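Local coordinates for protein xylan esterase 1 (Thermoanaerobacterium sp. 'JW/SL YS485', PDB 3FCY) that probably hydrolyses ester bonds, removing acetyl groups from xylan as an alpha/beta-hydrolase esterase of carbohydrate esterase family 7, at residues His179-Thr184 / Ser214-Ala219. Residues are numbered along the deposited sequence; the frame is centred on the assembly and turned at random.
Sequences HIFLDT and SLACAA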
loop_
_atom_site.group_PDB
_atom_site.type_symbol
_atom_site.label_atom_id
_atom_site.label_comp_id
_atom_site.label_asym_id
_atom_site.label_seq_id
_atom_site.Cartn_x
_atom_site.Cartn_y
_atom_site.Cartn_z
ATOM N N HIS A 179 7.526 -35.460 -8.629
ATOM C CA HIS A 179 8.550 -35.684 -9.644
ATOM C C HIS A 179 9.770 -34.809 -9.355
ATOM O O HIS A 179 10.910 -35.261 -9.470
ATOM C CB HIS A 179 8.013 -35.355 -11.040
ATOM C CG HIS A 179 6.687 -35.980 -11.340
ATOM N ND1 HIS A 179 6.339 -37.238 -10.898
ATOM C CD2 HIS A 179 5.629 -35.526 -12.057
ATOM C CE1 HIS A 179 5.125 -37.534 -11.327
ATOM N NE2 HIS A 179 4.671 -36.512 -12.033
ATOM N N ILE A 180 9.519 -33.556 -8.988
ATOM C CA ILE A 180 10.594 -32.623 -8.671
ATOM C C ILE A 180 11.436 -33.167 -7.518
ATOM O O ILE A 180 12.663 -33.137 -7.577
ATOM C CB ILE A 180 10.035 -31.229 -8.299
ATOM C CG1 ILE A 180 9.327 -30.618 -9.516
ATOM C CG2 ILE A 180 11.176 -30.313 -7.840
ATOM C CD1 ILE A 180 8.595 -29.314 -9.232
ATOM N N PHE A 181 10.781 -33.663 -6.470
ATOM C CA PHE A 181 11.511 -34.229 -5.341
ATOM C C PHE A 181 12.368 -35.381 -5.864
ATOM O O PHE A 181 13.547 -35.497 -5.520
ATOM C CB PHE A 181 10.548 -34.753 -4.270
ATOM C CG PHE A 181 9.908 -33.677 -3.421
ATOM C CD1 PHE A 181 10.035 -32.328 -3.742
ATOM C CD2 PHE A 181 9.144 -34.028 -2.308
ATOM C CE1 PHE A 181 9.410 -31.345 -2.969
ATOM C CE2 PHE A 181 8.513 -33.055 -1.531
ATOM C CZ PHE A 181 8.646 -31.711 -1.863
ATOM N N LEU A 182 11.776 -36.231 -6.704
ATOM C CA LEU A 182 12.511 -37.356 -7.274
ATOM C C LEU A 182 13.708 -36.874 -8.088
ATOM O O LEU A 182 14.761 -37.518 -8.082
ATOM C CB LEU A 182 11.593 -38.222 -8.148
ATOM C CG LEU A 182 10.564 -39.066 -7.385
ATOM C CD1 LEU A 182 9.682 -39.835 -8.376
ATOM C CD2 LEU A 182 11.287 -40.025 -6.439
ATOM N N ASP A 183 13.557 -35.748 -8.784
ATOM C CA ASP A 183 14.670 -35.214 -9.567
ATOM C C ASP A 183 15.851 -34.909 -8.641
ATOM O O ASP A 183 16.999 -35.189 -8.983
ATOM C CB ASP A 183 14.292 -33.917 -10.301
ATOM C CG ASP A 183 13.257 -34.124 -11.399
ATOM O OD1 ASP A 183 13.186 -35.228 -11.982
ATOM O OD2 ASP A 183 12.527 -33.154 -11.695
ATOM N N THR A 184 15.579 -34.328 -7.473
ATOM C CA THR A 184 16.670 -34.000 -6.554
ATOM C C THR A 184 17.377 -35.273 -6.084
ATOM O O THR A 184 18.602 -35.313 -6.015
ATOM C CB THR A 184 16.189 -33.188 -5.303
ATOM O OG1 THR A 184 15.470 -34.042 -4.404
ATOM C CG2 THR A 184 15.296 -32.029 -5.724
ATOM N N SER A 214 15.994 -29.213 -0.384
ATOM C CA SER A 214 17.202 -29.742 0.255
ATOM C C SER A 214 16.808 -30.834 1.242
ATOM O O SER A 214 17.457 -31.879 1.317
ATOM C CB SER A 214 17.958 -28.633 0.999
ATOM O OG SER A 214 18.610 -27.772 0.088
ATOM N N LEU A 215 15.742 -30.588 1.995
ATOM C CA LEU A 215 15.255 -31.559 2.967
ATOM C C LEU A 215 14.733 -32.794 2.237
ATOM O O LEU A 215 15.041 -33.925 2.617
ATOM C CB LEU A 215 14.137 -30.949 3.819
ATOM C CG LEU A 215 14.507 -29.761 4.712
ATOM C CD1 LEU A 215 13.243 -29.151 5.294
ATOM C CD2 LEU A 215 15.452 -30.211 5.824
ATOM N N ALA A 216 13.945 -32.572 1.188
ATOM C CA ALA A 216 13.385 -33.674 0.408
ATOM C C ALA A 216 14.496 -34.530 -0.188
ATOM O O ALA A 216 14.451 -35.761 -0.132
ATOM C CB ALA A 216 12.487 -33.132 -0.708
ATOM N N CYS A 217 15.494 -33.872 -0.762
ATOM C CA CYS A 217 16.618 -34.564 -1.376
ATOM C C CYS A 217 17.384 -35.440 -0.378
ATOM O O CYS A 217 17.671 -36.607 -0.653
ATOM C CB CYS A 217 17.574 -33.545 -1.992
ATOM S SG CYS A 217 19.056 -34.275 -2.689
ATOM N N ALA A 218 17.719 -34.864 0.772
ATOM C CA ALA A 218 18.458 -35.587 1.802
ATOM C C ALA A 218 17.599 -36.684 2.418
ATOM O O ALA A 218 18.115 -37.624 3.029
ATOM C CB ALA A 218 18.932 -34.623 2.886
ATOM N N ALA A 219 16.285 -36.565 2.256
ATOM C CA ALA A 219 15.363 -37.557 2.803
ATOM C C ALA A 219 15.226 -38.748 1.861
ATOM O O ALA A 219 15.197 -39.901 2.299
ATOM C CB ALA A 219 13.996 -36.926 3.043
#
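The methyl of Ala216 against the Phe181 ring makes the aromatic part of this contact, an example of small side chains, here Ala216 and Cys217, set where two helices cross. The methyl CB of Ala216 sits 3.8 Å from the centroid of the Phe181 ring, only 11° off the ring normal, a CH-pi contact squarely over one face. Leu282 of helix 279-282 touches both residues.

The second group of contacts is van der Waals. Thr184 turns its hydroxyl between its own backbone N and carbonyl carbon (chi1 73°), and OG1 lies 3.2 Å from Cys217 CB, while Thr184 CB packs against the same carbon at 3.6 Å.

Polar satisfaction comes from within helix 176-192: Thr184 OG1 donates to Phe181 O at 2.7 Å, in the carbonyl plane on a lone pair, so the buried hydroxyl is paired one turn back. A valine here has no hydroxyl to offer, so Phe181 O would probably lose this partner and the close approach to Cys217 CB would be made by a bulkier methyl.

The axes of segments 179-184 and 214-219 come within 8.5 Å, with a signed crossing angle of -63°. Phe114 of strand 108-114 touches Thr184 and Cys217, placing the pair against the central sheet of an alpha/beta-hydrolase fold, where helix 209-220 follows the predicted nucleophile Ser208 on its GxSxG elbow.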